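Local coordinates for protein Exo-poly-alpha-D-galacturonosidase (PDB 3JUR) that probably hydrolyses pectic polygalacturonate as a hyperthermoactive exopolygalacturonase of glycoside hydrolase family 28, built on a right-handed parallel beta-helix and assembled as a tetramer, at residues A126-G131 / N200-G205; V18-I23 / I225-E230; G59-V64 / N79-V84; F192-R197 / C215-L220. All coordinates share one frame; numbering follows the deposited sequence.

How the contacts relate
Contacts 1, 3 and 4 each join parallel strands of neighbouring coils of the beta-helix, whereas contact 2 lays the irregular N-terminal segment across the outside. Contact 4 is the buried one, centred about 9 Å from the centre of the chain; contacts 1 and 3 are partly buried, and contact 2 is a surface contact. Strands 80-84 and 125-128 are neighbours, so contact 3 runs on into contact 1, and strand 201-204 carries the series to strand 224-233 of contact 2. Backbone ladders carry contacts 1, 3 and 4, with F195 of contact 4 packing against I127, V201 and V203 of contact 1. Contact 2 relies instead on a salt bridge and a small apolar patch.

Contact 1 (A126-G131 / N200-G205); sequences AITGSG and NVLVEG
T128 and E204 stand side by side and point the same way, so the methyl CG2 of T128 lies along the glutamate rather than meeting it tip to tip. The closest approach is 3.5 Å, between T128 CG2 and E204 OE1, and T128 CG2 also lies 3.6 Å from E204 CG. Both residues have their first torsion in the crowded position between backbone N and carbonyl carbon (chi1 70° for OG1 of T128, 64° for CG of E204). The polar ends are taken elsewhere: T128 OG1 is hydrogen-bonded to E81 and H83, and E204 OE2 forms a salt bridge with R227. One step back, A126 and L202 share a face, with A126 CB 4.0 Å from L202 CB. I127 and V203 point to the opposite face, into the beta-helix interior against F195. Two parallel-strand hydrogen bonds set this register: I127 N gives to L202 O at 2.8 Å, and E204 N to I127 O at 2.7 Å, nearly along the C=O axis. Past the strands, G205 CA comes within 3.0 Å of G129 O in a CA-H...O contact, and a water donates to both S130 O and G205 O. The chemistry implies a backbone-held coil-to-coil joint, in which the aliphatic parts of T128 and E204 pack while their oxygens link to neighbouring coils.

Contact 2 (V18-I23 / I225-E230); sequences VREPQI and IIRNIE
The guanidinium of R227 is met at its edge and in its plane by one carboxylate oxygen of E20, while the E20 carboxylate itself is turned 78° away from that plane. R227 grips end-on with two nitrogens, both on the same atom: NH1 is 3.1 Å from E20 OE2 and NH2 3.2 Å from E20 OE2. From the acid's side the approach is less regular, since NH1 sits 70° above the carboxylate plane and NH2 rather nearer to it. The two side chains cross at about a right angle, E20 extended beyond CG and R227 bent at chi2 and chi3. The first torsion of R227, 127°, lies away from any staggered position, which suggests that some torsional strain is accepted to bring the group there. R227 NH1 also forms a salt bridge with E204 OE2, so the arginine lies between two acids, which probably stabilises its positive charge. Here the segment 18-23, which follows helix 6-16, runs along the outside of the right-handed parallel beta-helix and touches strand 224-233 without pairing with it. The apolar part of the contact is made by V18, whose CG1 crosses obliquely over I225 and lies 3.6 Å from I225 CG1. The far end of I225 reaches the backbone of the segment, with CD1 3.5 Å from E20 N. Just beside this patch, R19 N is hydrogen-bonded to N223 OD1, and P21 packs on N200 and L202 of the adjacent coil.

Contact 3 (G59-V64 / N79-V84); sequences GGRLIV and NIELHV
Five backbone hydrogen bonds form the first shell, passing alternately between the two strands from G60 N to N79 O, 2.9 Å apart, as far as V64 N to H83 O at 2.8 Å. Three of them, from G60 N, L62 N and V64 N, arrive nearly along the C=O axis of their acceptor, L62 N on E81 O most closely (C=O...N angle 177°). Before the ladder begins, G59 CA lies 3.3 Å from N79 O, a close approach made by a residue with no side chain. On one face R61 and E81 lie side by side, pointing the same way, with R61 CG 3.7 Å from E81 OE1. Here the methylenes of R61 lie against the E81 carboxylate without a salt bridge, R61 NE staying 5.0 Å from E81 OE2. On the other face L82 CD1 fits between two neighbours, 3.9 Å from L62 CD2 and 4.0 Å from V64 CG2. The pair belongs to the first coils of the right-handed parallel beta-helix: strand 27-29 pairs with the far edge of strand 60-64, and strand 125-128 with that of strand 80-84. Helix 44-57 covers the interior side here, A50, I51 and L54 resting on L62, consistent with the capping of a beta-helix end. Farther out, E81 OE2 is hydrogen-bonded to T128 OG1 of the next strand, R61 NH2 forms a salt bridge with E27 OE2, and N79 OD1 is hydrogen-bonded to N124 ND2.

Contact 4 (F192-R197 / C215-L220); sequences FVQFYR and CIHPVL. Unlike the reference sequence in segment 215-220: I216 (reference Val).
The carbonyl oxygen V219 O is held by two hydrogen bonds: R197 N donates at 2.8 Å to V219 O, in the carbonyl plane, and S221 OG supplies the second. F195 O comes next, taking V219 N at 2.8 Å nearly along its C=O axis, with a further weak bond from S221 OG. The ladder is thinnest in the middle, where F195 N reaches H217 O only weakly, at 3.4 Å. V219 stands between two rings. Its CG1 lies over one face of the Y196 ring, 4.0 Å from the ring centroid and 23° off the normal, a CH-pi contact, while its CG2 sits above one face of the H217 imidazole. These parallel strands belong to consecutive coils of the beta-helix, and the opposite face, with V193, F195, I216 and P218, turns inward, F195 and I216 both packing on V203. On the face turned away from the helix interior, itself buried here, Q194 runs alongside H217, its CG 3.2 Å from H217 O, and its amide plane is turned 61° from the imidazole. The ends of these side chains are fixed by a second shell: Q194 OE1 bonds to T103, Y196 OH to E109 and R104, and H217 to S191 through ND1 and to E244 through NE2. At the strand ends R197 CG lies 3.9 Å from L220 CB, and the R197 guanidinium forms a salt bridge with D121.

Contact 1 (A126-G131 / N200-G205)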
loop_
_atom_site.group_PDB
_atom_site.type_symbol
_atom_site.label_atom_id
_atom_site.label_comp_id
_atom_site.label_asym_id
_atom_site.label_seq_id
_atom_site.Cartn_x
_atom_site.Cartn_y
_atom_site.Cartn_z
ATOM N N ALA D 126 -28.679 2.953 43.152
ATOM C CA ALA D 126 -28.818 3.350 41.750
ATOM C C ALA D 126 -29.035 4.846 41.568
ATOM O O ALA D 126 -29.652 5.502 42.409
ATOM C CB ALA D 126 -29.944 2.569 41.083
ATOM N N ILE D 127 -28.499 5.378 40.470
ATOM C CA ILE D 127 -28.819 6.731 40.022
ATOM C C ILE D 127 -29.376 6.624 38.604
ATOM O O ILE D 127 -28.676 6.191 37.690
ATOM C CB ILE D 127 -27.589 7.659 40.070
ATOM C CG1 ILE D 127 -27.076 7.797 41.513
ATOM C CG2 ILE D 127 -27.917 9.025 39.461
ATOM C CD1 ILE D 127 -25.642 8.326 41.617
ATOM N N THR D 128 -30.640 7.000 38.434
ATOM C CA THR D 128 -31.355 6.789 37.173
ATOM C C THR D 128 -32.053 8.081 36.731
ATOM O O THR D 128 -32.006 9.091 37.441
ATOM C CB THR D 128 -32.402 5.636 37.286
ATOM O OG1 THR D 128 -33.496 6.048 38.114
ATOM C CG2 THR D 128 -31.784 4.373 37.879
ATOM N N GLY D 129 -32.698 8.044 35.567
ATOM C CA GLY D 129 -33.456 9.187 35.062
ATOM C C GLY D 129 -32.714 9.928 33.973
ATOM O O GLY D 129 -31.568 9.620 33.682
ATOM N N SER D 130 -33.361 10.918 33.376
ATOM C CA SER D 130 -32.770 11.641 32.258
ATOM C C SER D 130 -32.414 13.087 32.615
ATOM O O SER D 130 -32.256 13.930 31.728
ATOM C CB SER D 130 -33.722 11.620 31.066
ATOM O OG SER D 130 -34.914 12.311 31.405
ATOM N N GLY D 131 -32.265 13.360 33.907
ATOM C CA GLY D 131 -31.971 14.705 34.380
ATOM C C GLY D 131 -30.486 14.996 34.461
ATOM O O GLY D 131 -29.673 14.256 33.911
ATOM N N ASN D 200 -23.450 -3.958 43.811
ATOM C CA ASN D 200 -24.694 -3.804 43.034
ATOM C C ASN D 200 -25.072 -2.339 42.848
ATOM O O ASN D 200 -25.960 -1.812 43.537
ATOM C CB ASN D 200 -25.870 -4.575 43.660
ATOM C CG ASN D 200 -25.504 -5.990 44.066
ATOM O OD1 ASN D 200 -24.570 -6.583 43.532
ATOM N ND2 ASN D 200 -26.243 -6.538 45.023
ATOM N N VAL D 201 -24.393 -1.691 41.912
ATOM C CA VAL D 201 -24.543 -0.264 41.688
ATOM C C VAL D 201 -24.899 -0.021 40.231
ATOM O O VAL D 201 -24.316 -0.628 39.330
ATOM C CB VAL D 201 -23.241 0.498 42.056
ATOM C CG1 VAL D 201 -23.300 1.941 41.583
ATOM C CG2 VAL D 201 -22.985 0.438 43.563
ATOM N N LEU D 202 -25.864 0.862 40.009
ATOM C CA LEU D 202 -26.275 1.251 38.667
ATOM C C LEU D 202 -26.281 2.768 38.549
ATOM O O LEU D 202 -26.819 3.451 39.409
ATOM C CB LEU D 202 -27.669 0.689 38.359
ATOM C CG LEU D 202 -28.421 1.166 37.112
ATOM C CD1 LEU D 202 -27.695 0.776 35.837
ATOM C CD2 LEU D 202 -29.837 0.605 37.103
ATOM N N VAL D 203 -25.663 3.288 37.495
ATOM C CA VAL D 203 -25.797 4.695 37.132
ATOM C C VAL D 203 -26.245 4.743 35.678
ATOM O O VAL D 203 -25.546 4.231 34.787
ATOM C CB VAL D 203 -24.466 5.489 37.283
ATOM C CG1 VAL D 203 -24.642 6.953 36.822
ATOM C CG2 VAL D 203 -23.943 5.430 38.714
ATOM N N GLU D 204 -27.401 5.351 35.431
ATOM C CA GLU D 204 -27.949 5.382 34.077
ATOM C C GLU D 204 -28.695 6.667 33.751
ATOM O O GLU D 204 -29.229 7.328 34.640
ATOM C CB GLU D 204 -28.847 4.159 33.813
ATOM C CG GLU D 204 -30.111 4.079 34.673
ATOM C CD GLU D 204 -31.099 3.019 34.189
ATOM O OE1 GLU D 204 -32.260 3.024 34.652
ATOM O OE2 GLU D 204 -30.726 2.188 33.335
ATOM N N GLY D 205 -28.706 7.019 32.470
ATOM C CA GLY D 205 -29.575 8.078 31.965
ATOM C C GLY D 205 -29.077 9.504 32.140
ATOM O O GLY D 205 -29.208 10.318 31.230
HETATM O O HOH W 1 -29.738 13.458 30.410
#

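Contact 2 (V18-I23 / I225-E230)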
loop_
_atom_site.group_PDB
_atom_site.type_symbol
_atom_site.label_atom_id
_atom_site.label_comp_id
_atom_site.label_asym_id
_atom_site.label_seq_id
_atom_site.Cartn_x
_atom_site.Cartn_y
_atom_site.Cartn_z
ATOM N N VAL D 18 -22.616 -9.609 36.209
ATOM C CA VAL D 18 -23.117 -8.247 36.205
ATOM C C VAL D 18 -24.649 -8.287 36.131
ATOM O O VAL D 18 -25.214 -8.956 35.268
ATOM C CB VAL D 18 -22.473 -7.422 35.044
ATOM C CG1 VAL D 18 -23.380 -6.316 34.573
ATOM C CG2 VAL D 18 -21.119 -6.864 35.466
ATOM N N ARG D 19 -25.312 -7.609 37.067
ATOM C CA ARG D 19 -26.771 -7.436 37.006
ATOM C C ARG D 19 -27.269 -6.213 37.763
ATOM O O ARG D 19 -26.682 -5.816 38.774
ATOM C CB ARG D 19 -27.539 -8.695 37.448
ATOM C CG ARG D 19 -27.286 -9.161 38.859
ATOM C CD ARG D 19 -28.418 -10.088 39.366
ATOM N NE ARG D 19 -28.773 -11.155 38.424
ATOM C CZ ARG D 19 -28.027 -12.229 38.178
ATOM N NH1 ARG D 19 -26.861 -12.401 38.788
ATOM N NH2 ARG D 19 -28.435 -13.136 37.304
ATOM N N GLU D 20 -28.345 -5.626 37.245
ATOM C CA GLU D 20 -29.029 -4.487 37.863
ATOM C C GLU D 20 -29.399 -4.749 39.326
ATOM O O GLU D 20 -29.792 -5.868 39.670
ATOM C CB GLU D 20 -30.317 -4.182 37.103
ATOM C CG GLU D 20 -30.154 -3.411 35.810
ATOM C CD GLU D 20 -31.502 -3.067 35.179
ATOM O OE1 GLU D 20 -32.464 -2.739 35.921
ATOM O OE2 GLU D 20 -31.595 -3.122 33.937
ATOM N N PRO D 21 -29.286 -3.719 40.189
ATOM C CA PRO D 21 -29.706 -3.874 41.580
ATOM C C PRO D 21 -31.225 -3.977 41.721
ATOM O O PRO D 21 -31.963 -3.277 41.019
ATOM C CB PRO D 21 -29.205 -2.590 42.247
ATOM C CG PRO D 21 -29.078 -1.598 41.138
ATOM C CD PRO D 21 -28.669 -2.402 39.943
ATOM N N GLN D 22 -31.685 -4.860 42.603
ATOM C CA GLN D 22 -33.088 -4.862 43.001
ATOM C C GLN D 22 -33.339 -3.629 43.869
ATOM O O GLN D 22 -32.598 -3.361 44.817
ATOM C CB GLN D 22 -33.461 -6.142 43.764
ATOM C CG GLN D 22 -33.741 -7.369 42.885
ATOM C CD GLN D 22 -34.978 -7.211 42.004
ATOM O OE1 GLN D 22 -36.098 -7.055 42.497
ATOM N NE2 GLN D 22 -34.777 -7.264 40.694
ATOM N N ILE D 23 -34.367 -2.870 43.510
ATOM C CA ILE D 23 -34.781 -1.695 44.270
ATOM C C ILE D 23 -36.234 -1.902 44.676
ATOM O O ILE D 23 -37.087 -2.105 43.808
ATOM C CB ILE D 23 -34.630 -0.374 43.440
ATOM C CG1 ILE D 23 -33.174 -0.146 42.992
ATOM C CG2 ILE D 23 -35.187 0.824 44.203
ATOM C CD1 ILE D 23 -32.166 0.142 44.113
ATOM N N ILE D 225 -22.802 -1.123 37.012
ATOM C CA ILE D 225 -23.269 -0.835 35.656
ATOM C C ILE D 225 -23.402 0.683 35.467
ATOM O O ILE D 225 -24.085 1.362 36.235
ATOM C CB ILE D 225 -24.631 -1.523 35.348
ATOM C CG1 ILE D 225 -24.504 -3.045 35.415
ATOM C CG2 ILE D 225 -25.172 -1.095 33.989
ATOM C CD1 ILE D 225 -25.851 -3.781 35.540
ATOM N N ILE D 226 -22.726 1.206 34.451
ATOM C CA ILE D 226 -22.901 2.597 34.051
ATOM C C ILE D 226 -23.279 2.583 32.582
ATOM O O ILE D 226 -22.528 2.100 31.727
ATOM C CB ILE D 226 -21.647 3.444 34.317
ATOM C CG1 ILE D 226 -21.287 3.396 35.804
ATOM C CG2 ILE D 226 -21.875 4.900 33.898
ATOM C CD1 ILE D 226 -19.820 3.597 36.081
ATOM N N ARG D 227 -24.467 3.093 32.292
ATOM C CA ARG D 227 -25.057 2.897 30.984
ATOM C C ARG D 227 -25.915 4.091 30.596
ATOM O O ARG D 227 -26.597 4.669 31.442
ATOM C CB ARG D 227 -25.826 1.560 30.987
ATOM C CG ARG D 227 -27.261 1.590 30.537
ATOM C CD ARG D 227 -28.189 1.033 31.624
ATOM N NE ARG D 227 -28.112 -0.419 31.790
ATOM C CZ ARG D 227 -29.007 -1.160 32.451
ATOM N NH1 ARG D 227 -30.075 -0.605 33.020
ATOM N NH2 ARG D 227 -28.836 -2.467 32.537
ATOM N N ASN D 228 -25.846 4.466 29.322
ATOM C CA ASN D 228 -26.639 5.567 28.758
ATOM C C ASN D 228 -26.561 6.899 29.518
ATOM O O ASN D 228 -27.550 7.627 29.619
ATOM C CB ASN D 228 -28.100 5.137 28.520
ATOM C CG ASN D 228 -28.213 4.015 27.501
ATOM O OD1 ASN D 228 -28.321 2.839 27.867
ATOM N ND2 ASN D 228 -28.156 4.365 26.214
ATOM N N ILE D 229 -25.377 7.213 30.033
ATOM C CA ILE D 229 -25.133 8.516 30.646
ATOM C C ILE D 229 -24.337 9.426 29.707
ATOM O O ILE D 229 -23.709 8.959 28.754
ATOM C CB ILE D 229 -24.399 8.405 32.009
ATOM C CG1 ILE D 229 -22.964 7.907 31.821
ATOM C CG2 ILE D 229 -25.176 7.525 32.984
ATOM C CD1 ILE D 229 -22.001 8.496 32.798
ATOM N N GLU D 230 -24.384 10.728 29.973
ATOM C CA GLU D 230 -23.523 11.663 29.281
ATOM C C GLU D 230 -22.646 12.434 30.253
ATOM O O GLU D 230 -23.152 13.060 31.186
ATOM C CB GLU D 230 -24.321 12.636 28.414
ATOM C CG GLU D 230 -23.398 13.561 27.613
ATOM C CD GLU D 230 -24.115 14.599 26.775
ATOM O OE1 GLU D 230 -25.360 14.568 26.687
ATOM O OE2 GLU D 230 -23.414 15.444 26.183
#

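Contact 3 (G59-V64 / N79-V84)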
loop_
_atom_site.group_PDB
_atom_site.type_symbol
_atom_site.label_atom_id
_atom_site.label_comp_id
_atom_site.label_asym_id
_atom_site.label_seq_id
_atom_site.Cartn_x
_atom_site.Cartn_y
_atom_site.Cartn_z
ATOM N N GLY D 59 -35.928 0.985 51.845
ATOM C CA GLY D 59 -35.432 1.441 50.551
ATOM C C GLY D 59 -36.517 1.797 49.555
ATOM O O GLY D 59 -37.708 1.725 49.857
ATOM N N GLY D 60 -36.095 2.186 48.358
ATOM C CA GLY D 60 -37.017 2.578 47.299
ATOM C C GLY D 60 -36.459 3.684 46.430
ATOM O O GLY D 60 -35.249 3.928 46.434
ATOM N N ARG D 61 -37.352 4.353 45.698
ATOM C CA ARG D 61 -36.989 5.393 44.735
ATOM C C ARG D 61 -37.273 6.796 45.273
ATOM O O ARG D 61 -38.356 7.065 45.798
ATOM C CB ARG D 61 -37.723 5.186 43.394
ATOM C CG ARG D 61 -37.576 3.773 42.779
ATOM C CD ARG D 61 -38.269 3.620 41.406
ATOM N NE ARG D 61 -39.722 3.824 41.469
ATOM C CZ ARG D 61 -40.628 2.867 41.684
ATOM N NH1 ARG D 61 -40.263 1.602 41.866
ATOM N NH2 ARG D 61 -41.914 3.181 41.711
ATOM N N LEU D 62 -36.286 7.682 45.143
ATOM C CA LEU D 62 -36.458 9.100 45.452
ATOM C C LEU D 62 -36.609 9.859 44.136
ATOM O O LEU D 62 -35.676 9.920 43.334
ATOM C CB LEU D 62 -35.270 9.638 46.275
ATOM C CG LEU D 62 -35.090 11.152 46.505
ATOM C CD1 LEU D 62 -36.359 11.828 47.020
ATOM C CD2 LEU D 62 -33.927 11.441 47.441
ATOM N N ILE D 63 -37.790 10.427 43.917
ATOM C CA ILE D 63 -38.070 11.140 42.677
ATOM C C ILE D 63 -37.721 12.624 42.802
ATOM O O ILE D 63 -38.260 13.334 43.654
ATOM C CB ILE D 63 -39.544 10.934 42.213
ATOM C CG1 ILE D 63 -39.774 9.467 41.820
ATOM C CG2 ILE D 63 -39.891 11.860 41.039
ATOM C CD1 ILE D 63 -41.228 9.039 41.842
ATOM N N VAL D 64 -36.791 13.062 41.959
ATOM C CA VAL D 64 -36.437 14.470 41.818
ATOM C C VAL D 64 -37.071 14.969 40.516
ATOM O O VAL D 64 -36.566 14.672 39.430
ATOM C CB VAL D 64 -34.894 14.680 41.760
ATOM C CG1 VAL D 64 -34.550 16.160 41.691
ATOM C CG2 VAL D 64 -34.203 14.019 42.948
ATOM N N ASN D 79 -30.090 0.228 49.134
ATOM C CA ASN D 79 -31.444 0.017 48.582
ATOM C C ASN D 79 -32.151 1.287 48.111
ATOM O O ASN D 79 -33.387 1.330 48.027
ATOM C CB ASN D 79 -32.331 -0.771 49.563
ATOM C CG ASN D 79 -31.728 -2.103 49.950
ATOM O OD1 ASN D 79 -31.395 -2.924 49.089
ATOM N ND2 ASN D 79 -31.576 -2.323 51.245
ATOM N N ILE D 80 -31.357 2.305 47.791
ATOM C CA ILE D 80 -31.869 3.605 47.362
ATOM C C ILE D 80 -31.579 3.873 45.885
ATOM O O ILE D 80 -30.434 3.736 45.421
ATOM C CB ILE D 80 -31.299 4.766 48.236
ATOM C CG1 ILE D 80 -31.674 4.589 49.718
ATOM C CG2 ILE D 80 -31.742 6.141 47.708
ATOM C CD1 ILE D 80 -33.172 4.582 50.033
ATOM N N GLU D 81 -32.630 4.245 45.156
ATOM C CA GLU D 81 -32.499 4.737 43.789
ATOM C C GLU D 81 -32.787 6.236 43.756
ATOM O O GLU D 81 -33.877 6.677 44.134
ATOM C CB GLU D 81 -33.450 3.991 42.849
ATOM C CG GLU D 81 -33.389 4.436 41.379
ATOM C CD GLU D 81 -34.479 3.798 40.527
ATOM O OE1 GLU D 81 -34.730 2.583 40.688
ATOM O OE2 GLU D 81 -35.086 4.503 39.693
ATOM N N LEU D 82 -31.799 7.014 43.328
ATOM C CA LEU D 82 -31.982 8.442 43.132
ATOM C C LEU D 82 -32.426 8.694 41.685
ATOM O O LEU D 82 -31.619 8.616 40.759
ATOM C CB LEU D 82 -30.684 9.187 43.465
ATOM C CG LEU D 82 -30.627 10.716 43.372
ATOM C CD1 LEU D 82 -31.555 11.407 44.386
ATOM C CD2 LEU D 82 -29.184 11.197 43.533
ATOM N N HIS D 83 -33.715 8.981 41.506
ATOM C CA HIS D 83 -34.303 9.148 40.174
ATOM C C HIS D 83 -34.394 10.629 39.803
ATOM O O HIS D 83 -35.223 11.372 40.339
ATOM C CB HIS D 83 -35.666 8.449 40.101
ATOM C CG HIS D 83 -36.291 8.465 38.739
ATOM N ND1 HIS D 83 -35.770 7.764 37.669
ATOM C CD2 HIS D 83 -37.402 9.085 38.275
ATOM C CE1 HIS D 83 -36.528 7.963 36.605
ATOM N NE2 HIS D 83 -37.524 8.760 36.945
ATOM N N VAL D 84 -33.518 11.047 38.888
ATOM C CA VAL D 84 -33.342 12.457 38.550
ATOM C C VAL D 84 -34.010 12.825 37.222
ATOM O O VAL D 84 -33.550 12.407 36.140
ATOM C CB VAL D 84 -31.835 12.852 38.505
ATOM C CG1 VAL D 84 -31.684 14.368 38.500
ATOM C CG2 VAL D 84 -31.082 12.258 39.686
#

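Contact 4 (F192-R197 / C215-L220)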
loop_
_atom_site.group_PDB
_atom_site.type_symbol
_atom_site.label_atom_id
_atom_site.label_comp_id
_atom_site.label_asym_id
_atom_site.label_seq_id
_atom_site.Cartn_x
_atom_site.Cartn_y
_atom_site.Cartn_z
ATOM N N PHE D 192 -16.878 13.676 42.057
ATOM C CA PHE D 192 -18.284 14.033 41.894
ATOM C C PHE D 192 -19.172 12.918 42.474
ATOM O O PHE D 192 -19.699 13.054 43.574
ATOM C CB PHE D 192 -18.614 14.308 40.421
ATOM C CG PHE D 192 -19.894 15.084 40.197
ATOM C CD1 PHE D 192 -19.949 16.064 39.210
ATOM C CD2 PHE D 192 -21.042 14.833 40.952
ATOM C CE1 PHE D 192 -21.121 16.784 38.980
ATOM C CE2 PHE D 192 -22.221 15.542 40.726
ATOM C CZ PHE D 192 -22.259 16.525 39.739
ATOM N N VAL D 193 -19.321 11.819 41.735
ATOM C CA VAL D 193 -20.102 10.673 42.199
ATOM C C VAL D 193 -19.140 9.570 42.648
ATOM O O VAL D 193 -18.315 9.102 41.862
ATOM C CB VAL D 193 -21.063 10.142 41.085
ATOM C CG1 VAL D 193 -21.880 8.949 41.583
ATOM C CG2 VAL D 193 -21.986 11.248 40.571
ATOM N N GLN D 194 -19.236 9.167 43.913
ATOM C CA GLN D 194 -18.339 8.148 44.449
ATOM C C GLN D 194 -19.093 7.074 45.215
ATOM O O GLN D 194 -19.858 7.366 46.131
ATOM C CB GLN D 194 -17.235 8.771 45.320
ATOM C CG GLN D 194 -16.098 7.801 45.697
ATOM C CD GLN D 194 -14.958 8.479 46.451
ATOM O OE1 GLN D 194 -15.061 8.765 47.646
ATOM N NE2 GLN D 194 -13.858 8.731 45.750
ATOM N N PHE D 195 -18.890 5.830 44.790
ATOM C CA PHE D 195 -19.350 4.652 45.510
ATOM C C PHE D 195 -18.111 4.009 46.111
ATOM O O PHE D 195 -17.203 3.595 45.383
ATOM C CB PHE D 195 -20.039 3.667 44.555
ATOM C CG PHE D 195 -21.214 4.255 43.820
ATOM C CD1 PHE D 195 -22.483 4.252 44.397
ATOM C CD2 PHE D 195 -21.052 4.815 42.549
ATOM C CE1 PHE D 195 -23.577 4.806 43.731
ATOM C CE2 PHE D 195 -22.142 5.368 41.872
ATOM C CZ PHE D 195 -23.407 5.367 42.471
ATOM N N TYR D 196 -18.066 3.940 47.436
ATOM C CA TYR D 196 -16.900 3.405 48.141
ATOM C C TYR D 196 -17.230 2.075 48.815
ATOM O O TYR D 196 -18.084 2.015 49.710
ATOM C CB TYR D 196 -16.378 4.418 49.165
ATOM C CG TYR D 196 -14.875 4.427 49.275
ATOM C CD1 TYR D 196 -14.114 5.389 48.605
ATOM C CD2 TYR D 196 -14.209 3.462 50.028
ATOM C CE1 TYR D 196 -12.721 5.395 48.693
ATOM C CE2 TYR D 196 -12.823 3.458 50.127
ATOM C CZ TYR D 196 -12.084 4.425 49.462
ATOM O OH TYR D 196 -10.713 4.406 49.556
ATOM N N ARG D 197 -16.552 1.017 48.365
ATOM C CA ARG D 197 -16.760 -0.354 48.847
ATOM C C ARG D 197 -18.232 -0.784 48.750
ATOM O O ARG D 197 -18.828 -1.250 49.729
ATOM C CB ARG D 197 -16.224 -0.535 50.276
ATOM C CG ARG D 197 -14.752 -0.175 50.477
ATOM C CD ARG D 197 -14.247 -0.680 51.833
ATOM N NE ARG D 197 -14.952 -0.066 52.959
ATOM C CZ ARG D 197 -14.367 0.599 53.956
ATOM N NH1 ARG D 197 -13.048 0.741 53.993
ATOM N NH2 ARG D 197 -15.104 1.113 54.933
ATOM N N CYS D 215 -15.474 12.409 37.585
ATOM C CA CYS D 215 -16.934 12.471 37.487
ATOM C C CYS D 215 -17.615 11.273 38.132
ATOM O O CYS D 215 -18.418 11.443 39.049
ATOM C CB CYS D 215 -17.401 12.679 36.044
ATOM S SG CYS D 215 -16.888 14.268 35.320
ATOM N N ILE D 216 -17.293 10.070 37.666
ATOM C CA ILE D 216 -17.838 8.848 38.261
ATOM C C ILE D 216 -16.721 7.950 38.784
ATOM O O ILE D 216 -15.906 7.424 38.007
ATOM C CB ILE D 216 -18.751 8.091 37.291
ATOM C CG1 ILE D 216 -19.934 8.989 36.902
ATOM C CG2 ILE D 216 -19.228 6.783 37.930
ATOM C CD1 ILE D 216 -21.014 8.297 36.109
ATOM N N HIS D 217 -16.701 7.773 40.103
ATOM C CA HIS D 217 -15.562 7.155 40.776
ATOM C C HIS D 217 -15.968 6.002 41.701
ATOM O O HIS D 217 -16.049 6.183 42.917
ATOM C CB HIS D 217 -14.759 8.238 41.522
ATOM C CG HIS D 217 -13.430 7.778 42.042
ATOM N ND1 HIS D 217 -12.742 8.461 43.023
ATOM C CD2 HIS D 217 -12.667 6.704 41.727
ATOM C CE1 HIS D 217 -11.613 7.830 43.287
ATOM N NE2 HIS D 217 -11.545 6.758 42.514
ATOM N N PRO D 218 -16.239 4.808 41.123
ATOM C CA PRO D 218 -16.462 3.646 41.977
ATOM C C PRO D 218 -15.131 3.104 42.484
ATOM O O PRO D 218 -14.171 2.978 41.707
ATOM C CB PRO D 218 -17.149 2.633 41.048
ATOM C CG PRO D 218 -16.788 3.042 39.669
ATOM C CD PRO D 218 -16.333 4.474 39.684
ATOM N N VAL D 219 -15.079 2.797 43.777
ATOM C CA VAL D 219 -13.850 2.358 44.428
ATOM C C VAL D 219 -14.129 1.087 45.210
ATOM O O VAL D 219 -15.094 1.023 45.974
ATOM C CB VAL D 219 -13.287 3.438 45.401
ATOM C CG1 VAL D 219 -11.959 2.991 46.013
ATOM C CG2 VAL D 219 -13.126 4.786 44.701
ATOM N N LEU D 220 -13.281 0.082 45.009
ATOM C CA LEU D 220 -13.348 -1.187 45.744
ATOM C C LEU D 220 -14.755 -1.774 45.700
ATOM O O LEU D 220 -15.241 -2.373 46.669
ATOM C CB LEU D 220 -12.843 -1.009 47.178
ATOM C CG LEU D 220 -11.351 -0.718 47.349
ATOM C CD1 LEU D 220 -11.070 -0.143 48.727
ATOM C CD2 LEU D 220 -10.529 -1.981 47.110
#